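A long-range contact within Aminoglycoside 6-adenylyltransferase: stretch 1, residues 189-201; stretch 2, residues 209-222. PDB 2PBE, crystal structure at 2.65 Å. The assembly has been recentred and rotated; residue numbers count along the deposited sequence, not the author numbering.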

# COMPACT_ATOMS: atom_id res chain seq x y z
N ARG A 189 -1.80 -7.20 -13.61
CA ARG A 189 -1.59 -7.57 -12.21
C ARG A 189 -1.64 -6.36 -11.28
O ARG A 189 -2.20 -6.45 -10.19
N PRO A 190 -1.06 -5.22 -11.68
CA PRO A 190 -1.14 -4.08 -10.77
C PRO A 190 -2.57 -3.63 -10.48
O PRO A 190 -2.85 -3.08 -9.41
N ASN A 191 -3.49 -3.85 -11.42
CA ASN A 191 -4.87 -3.46 -11.16
C ASN A 191 -5.56 -4.50 -10.28
O ASN A 191 -6.42 -4.16 -9.48
N LEU A 192 -5.16 -5.75 -10.40
CA LEU A 192 -5.71 -6.80 -9.55
C LEU A 192 -5.35 -6.41 -8.11
O LEU A 192 -6.17 -6.51 -7.20
N LEU A 193 -4.12 -5.93 -7.94
CA LEU A 193 -3.63 -5.50 -6.64
C LEU A 193 -4.42 -4.34 -6.06
O LEU A 193 -4.69 -4.30 -4.86
N ARG A 194 -4.77 -3.37 -6.92
CA ARG A 194 -5.55 -2.22 -6.48
C ARG A 194 -6.89 -2.72 -6.03
O ARG A 194 -7.40 -2.29 -5.00
N MSE A 195 -7.47 -3.63 -6.81
CA MSE A 195 -8.76 -4.21 -6.48
C MSE A 195 -8.69 -4.91 -5.13
O MSE A 195 -9.62 -4.83 -4.32
N MSE A 196 -7.58 -5.61 -4.89
CA MSE A 196 -7.41 -6.31 -3.63
C MSE A 196 -7.21 -5.30 -2.50
O MSE A 196 -7.70 -5.49 -1.39
N ALA A 197 -6.49 -4.22 -2.80
CA ALA A 197 -6.25 -3.19 -1.80
C ALA A 197 -7.56 -2.52 -1.43
O ALA A 197 -7.81 -2.23 -0.26
N TRP A 198 -8.40 -2.28 -2.44
CA TRP A 198 -9.70 -1.64 -2.20
C TRP A 198 -10.56 -2.53 -1.32
O TRP A 198 -11.40 -2.06 -0.55
N HIS A 199 -10.37 -3.84 -1.45
CA HIS A 199 -11.12 -4.78 -0.64
C HIS A 199 -10.64 -4.66 0.82
O HIS A 199 -11.45 -4.60 1.74
N ILE A 200 -9.32 -4.60 1.02
CA ILE A 200 -8.73 -4.51 2.36
C ILE A 200 -9.22 -3.19 2.96
O ILE A 200 -9.63 -3.11 4.14
N ALA A 201 -9.19 -2.14 2.14
CA ALA A 201 -9.67 -0.82 2.56
C ALA A 201 -11.14 -0.82 2.98
O ALA A 201 -11.59 0.03 3.76
N SER A 209 -0.83 3.82 1.12
CA SER A 209 -0.07 3.73 -0.10
C SER A 209 0.45 2.31 -0.27
O SER A 209 0.61 1.58 0.70
N MSE A 210 0.65 1.90 -1.52
CA MSE A 210 1.14 0.56 -1.80
C MSE A 210 2.65 0.66 -1.84
O MSE A 210 3.36 -0.34 -1.75
N GLY A 211 3.13 1.90 -1.93
CA GLY A 211 4.55 2.15 -1.96
C GLY A 211 5.16 2.00 -3.34
O GLY A 211 4.55 1.37 -4.22
N LYS A 212 6.34 2.59 -3.54
CA LYS A 212 7.04 2.51 -4.81
C LYS A 212 7.12 1.02 -5.20
O LYS A 212 7.73 0.21 -4.50
N ASN A 213 6.46 0.68 -6.30
CA ASN A 213 6.40 -0.69 -6.81
C ASN A 213 5.69 -1.66 -5.87
O ASN A 213 6.13 -2.81 -5.69
N TYR A 214 4.59 -1.19 -5.29
CA TYR A 214 3.74 -2.01 -4.41
C TYR A 214 4.49 -2.72 -3.29
O TYR A 214 4.06 -3.78 -2.82
N LYS A 215 5.59 -2.13 -2.83
CA LYS A 215 6.42 -2.71 -1.78
C LYS A 215 5.74 -2.94 -0.42
O LYS A 215 6.22 -3.73 0.38
N PHE A 216 4.63 -2.25 -0.17
CA PHE A 216 3.92 -2.39 1.11
C PHE A 216 2.77 -3.37 1.13
O PHE A 216 2.17 -3.62 2.17
N MSE A 217 2.45 -3.96 -0.02
CA MSE A 217 1.34 -4.88 -0.11
C MSE A 217 1.40 -6.15 0.73
O MSE A 217 0.34 -6.66 1.15
N LYS A 218 2.60 -6.67 0.97
CA LYS A 218 2.74 -7.88 1.78
C LYS A 218 2.31 -7.53 3.20
O LYS A 218 1.90 -8.40 3.98
N ARG A 219 2.41 -6.25 3.51
CA ARG A 219 2.06 -5.75 4.84
C ARG A 219 0.59 -5.37 4.93
O ARG A 219 0.20 -4.60 5.79
N TYR A 220 -0.23 -5.89 4.03
CA TYR A 220 -1.64 -5.58 4.06
C TYR A 220 -2.45 -6.81 3.77
O TYR A 220 -3.54 -6.98 4.29
N LEU A 221 -1.91 -7.66 2.90
CA LEU A 221 -2.56 -8.91 2.52
C LEU A 221 -2.27 -9.98 3.56
O LEU A 221 -1.19 -9.98 4.16
N SER A 222 -3.23 -10.86 3.76
CA SER A 222 -3.06 -11.96 4.68
C SER A 222 -2.14 -12.93 3.94
O SER A 222 -1.76 -12.67 2.80

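One side of a helix, residues 189-201, packs against an irregular stretch of loop and turn, residues 209-222, in an apolar contact that buries 497 Å², both sides summed, with no hydrogen bond crossing it. The helix contributes Pro-190, Leu-193, Ala-197 and Ile-200, whose three- and four-residue spacing brings them to the same side; CA-to-CB points toward the loop in all but Pro-190, where it runs sideways. Leu-193 (chi1 m, chi2 t) has the largest covered area, 77 Å². Its CB lies 3.3 Å from CE of Met-210, its CD1 reaches 3.8 Å from CG of Tyr-214, and its CD2 is 4.1 Å from CE of Met-217. Met-210 (m, t, p) and Met-217 (m, m, m), both selenomethionines, direct CA-to-CB toward the helix, and their terminal methyls converge near Ala-197: CB of Ala-197 is 3.7 Å from CE of Met-217 and 4.4 Å from CE of Met-210. The same methyl of Met-217 also meets the helix backbone, with CE 3.5 Å from O of Leu-193. At one end, Tyr-214, its chi1 between wells at -34°, meets the C-gamma-exo ring of Pro-190; CB of Pro-190 is 3.7 Å from CZ of Tyr-214 and 3.4 Å from its OH, and the approach to the aromatic ring is oblique. At the other end, Ile-200 (m, m) places CG1 4.3 Å from CD1 of Leu-221 and CD1 3.9 Å from the backbone O of Tyr-220. Leu-221 starts sideways, but its end comes nearer the helix; Tyr-220 (chi1 m) starts toward it and its end leads away. Polar bonds hold the loop's own shape instead: N of Gly-211 donates to OG of Ser-209 (3.1 Å), N of Phe-216 donates to O of Met-210 (2.8 Å), and a type I turn spans Tyr-214 to Met-217.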

# COMPACT_ATOMS: atom_id res chain seq x y z
CB ARG A 189 -0.27 -8.31 -12.02
CG ARG A 189 -0.13 -8.92 -10.64
CD ARG A 189 1.22 -9.60 -10.41
NE ARG A 189 1.41 -10.79 -11.22
CZ ARG A 189 2.28 -10.88 -12.23
NH1 ARG A 189 3.03 -9.83 -12.56
NH2 ARG A 189 2.40 -12.01 -12.91
CB PRO A 190 -0.30 -3.01 -11.47
CG PRO A 190 0.78 -3.83 -12.12
CD PRO A 190 -0.01 -4.98 -12.71
CB ASN A 191 -5.64 -3.24 -12.47
CG ASN A 191 -5.46 -1.82 -13.01
OD1 ASN A 191 -4.58 -1.56 -13.82
ND2 ASN A 191 -6.29 -0.90 -12.54
CB LEU A 192 -5.08 -8.15 -9.91
CG LEU A 192 -5.17 -9.25 -8.86
CD1 LEU A 192 -6.65 -9.56 -8.53
CD2 LEU A 192 -4.47 -10.51 -9.38
CB LEU A 193 -2.17 -5.10 -6.74
CG LEU A 193 -1.08 -6.14 -6.57
CD1 LEU A 193 0.25 -5.41 -6.58
CD2 LEU A 193 -1.25 -6.88 -5.25
CB ARG A 194 -5.76 -1.23 -7.63
CG ARG A 194 -6.52 0.02 -7.24
CD ARG A 194 -6.67 0.95 -8.42
NE ARG A 194 -5.38 1.31 -9.01
CZ ARG A 194 -4.60 2.28 -8.54
NH1 ARG A 194 -4.96 2.99 -7.47
NH2 ARG A 194 -3.44 2.51 -9.15
CB MSE A 195 -9.18 -5.22 -7.57
CG MSE A 195 -10.63 -5.68 -7.46
SE MSE A 195 -11.91 -4.20 -7.32
CE MSE A 195 -11.94 -3.60 -9.19
CB MSE A 196 -6.22 -7.26 -3.73
CG MSE A 196 -6.46 -8.42 -4.68
SE MSE A 196 -4.93 -9.60 -5.00
CE MSE A 196 -5.12 -10.89 -3.56
CB ALA A 197 -5.25 -2.17 -2.32
CB TRP A 198 -10.43 -1.37 -3.52
CG TRP A 198 -9.96 -0.14 -4.30
CD1 TRP A 198 -9.19 0.89 -3.83
CD2 TRP A 198 -10.32 0.21 -5.64
NE1 TRP A 198 -9.06 1.87 -4.78
CE2 TRP A 198 -9.74 1.49 -5.91
CE3 TRP A 198 -11.09 -0.41 -6.66
CZ2 TRP A 198 -9.89 2.16 -7.16
CZ3 TRP A 198 -11.25 0.25 -7.91
CH2 TRP A 198 -10.65 1.54 -8.13
CB HIS A 199 -10.88 -6.21 -1.15
CG HIS A 199 -11.57 -7.26 -0.35
ND1 HIS A 199 -12.94 -7.29 -0.19
CD2 HIS A 199 -11.08 -8.30 0.36
CE1 HIS A 199 -13.27 -8.30 0.59
NE2 HIS A 199 -12.16 -8.93 0.94
CB ILE A 200 -7.15 -4.54 2.28
CG1 ILE A 200 -6.64 -5.89 1.75
CG2 ILE A 200 -6.57 -4.28 3.65
CD1 ILE A 200 -7.07 -7.14 2.58
CB ALA A 201 -9.47 0.15 1.45
CB SER A 209 1.06 4.75 -0.07
OG SER A 209 1.96 4.62 -1.16
CB MSE A 210 0.58 0.06 -3.13
CG MSE A 210 -0.94 -0.10 -3.13
SE MSE A 210 -1.72 -0.65 -4.85
CE MSE A 210 -1.55 -2.54 -4.69
CB LYS A 212 8.46 3.09 -4.67
CG LYS A 212 9.13 3.40 -6.00
CD LYS A 212 8.41 4.53 -6.72
CE LYS A 212 8.72 4.55 -8.21
NZ LYS A 212 7.81 5.51 -8.93
CB ASN A 213 7.80 -1.24 -7.15
CG ASN A 213 8.27 -0.76 -8.51
OD1 ASN A 213 8.83 0.33 -8.64
ND2 ASN A 213 8.04 -1.58 -9.54
CB TYR A 214 2.97 -3.03 -5.30
CG TYR A 214 2.60 -2.48 -6.67
CD1 TYR A 214 1.55 -1.53 -6.82
CD2 TYR A 214 3.36 -2.81 -7.83
CE1 TYR A 214 1.28 -0.92 -8.09
CE2 TYR A 214 3.11 -2.20 -9.10
CZ TYR A 214 2.07 -1.25 -9.22
OH TYR A 214 1.84 -0.63 -10.44
CB LYS A 215 7.70 -1.86 -1.58
CG LYS A 215 7.45 -0.40 -1.21
CD LYS A 215 8.64 0.48 -1.62
CE LYS A 215 9.76 0.47 -0.60
NZ LYS A 215 9.44 1.37 0.54
CB PHE A 216 3.39 -1.03 1.57
CG PHE A 216 4.43 0.03 1.74
CD1 PHE A 216 5.63 -0.25 2.44
CD2 PHE A 216 4.21 1.32 1.24
CE1 PHE A 216 6.61 0.76 2.63
CE2 PHE A 216 5.18 2.35 1.42
CZ PHE A 216 6.38 2.07 2.11
CB MSE A 217 1.07 -5.22 -1.58
CG MSE A 217 0.35 -4.11 -2.32
SE MSE A 217 -1.24 -3.47 -1.37
CE MSE A 217 -2.58 -4.71 -2.04
CB LYS A 218 4.18 -8.38 1.78
CG LYS A 218 4.28 -9.83 2.16
CD LYS A 218 5.73 -10.27 2.25
CE LYS A 218 5.84 -11.78 2.33
NZ LYS A 218 4.92 -12.34 3.38
CB ARG A 219 2.90 -4.54 5.18
CG ARG A 219 3.09 -4.28 6.65
CD ARG A 219 4.56 -4.20 6.90
NE ARG A 219 5.25 -5.39 6.41
CZ ARG A 219 5.06 -6.63 6.87
NH1 ARG A 219 4.19 -6.88 7.85
NH2 ARG A 219 5.69 -7.66 6.30
CB TYR A 220 -1.96 -4.53 3.01
CG TYR A 220 -1.58 -3.15 3.45
CD1 TYR A 220 -2.27 -2.50 4.52
CD2 TYR A 220 -0.50 -2.46 2.84
CE1 TYR A 220 -1.89 -1.21 4.96
CE2 TYR A 220 -0.10 -1.19 3.27
CZ TYR A 220 -0.79 -0.56 4.33
OH TYR A 220 -0.35 0.70 4.72
CB LEU A 221 -2.01 -9.38 1.17
CG LEU A 221 -2.57 -8.92 -0.17
CD1 LEU A 221 -3.15 -7.53 -0.06
CD2 LEU A 221 -1.44 -8.94 -1.18
CB SER A 222 -4.40 -12.61 4.97
OG SER A 222 -4.96 -13.16 3.79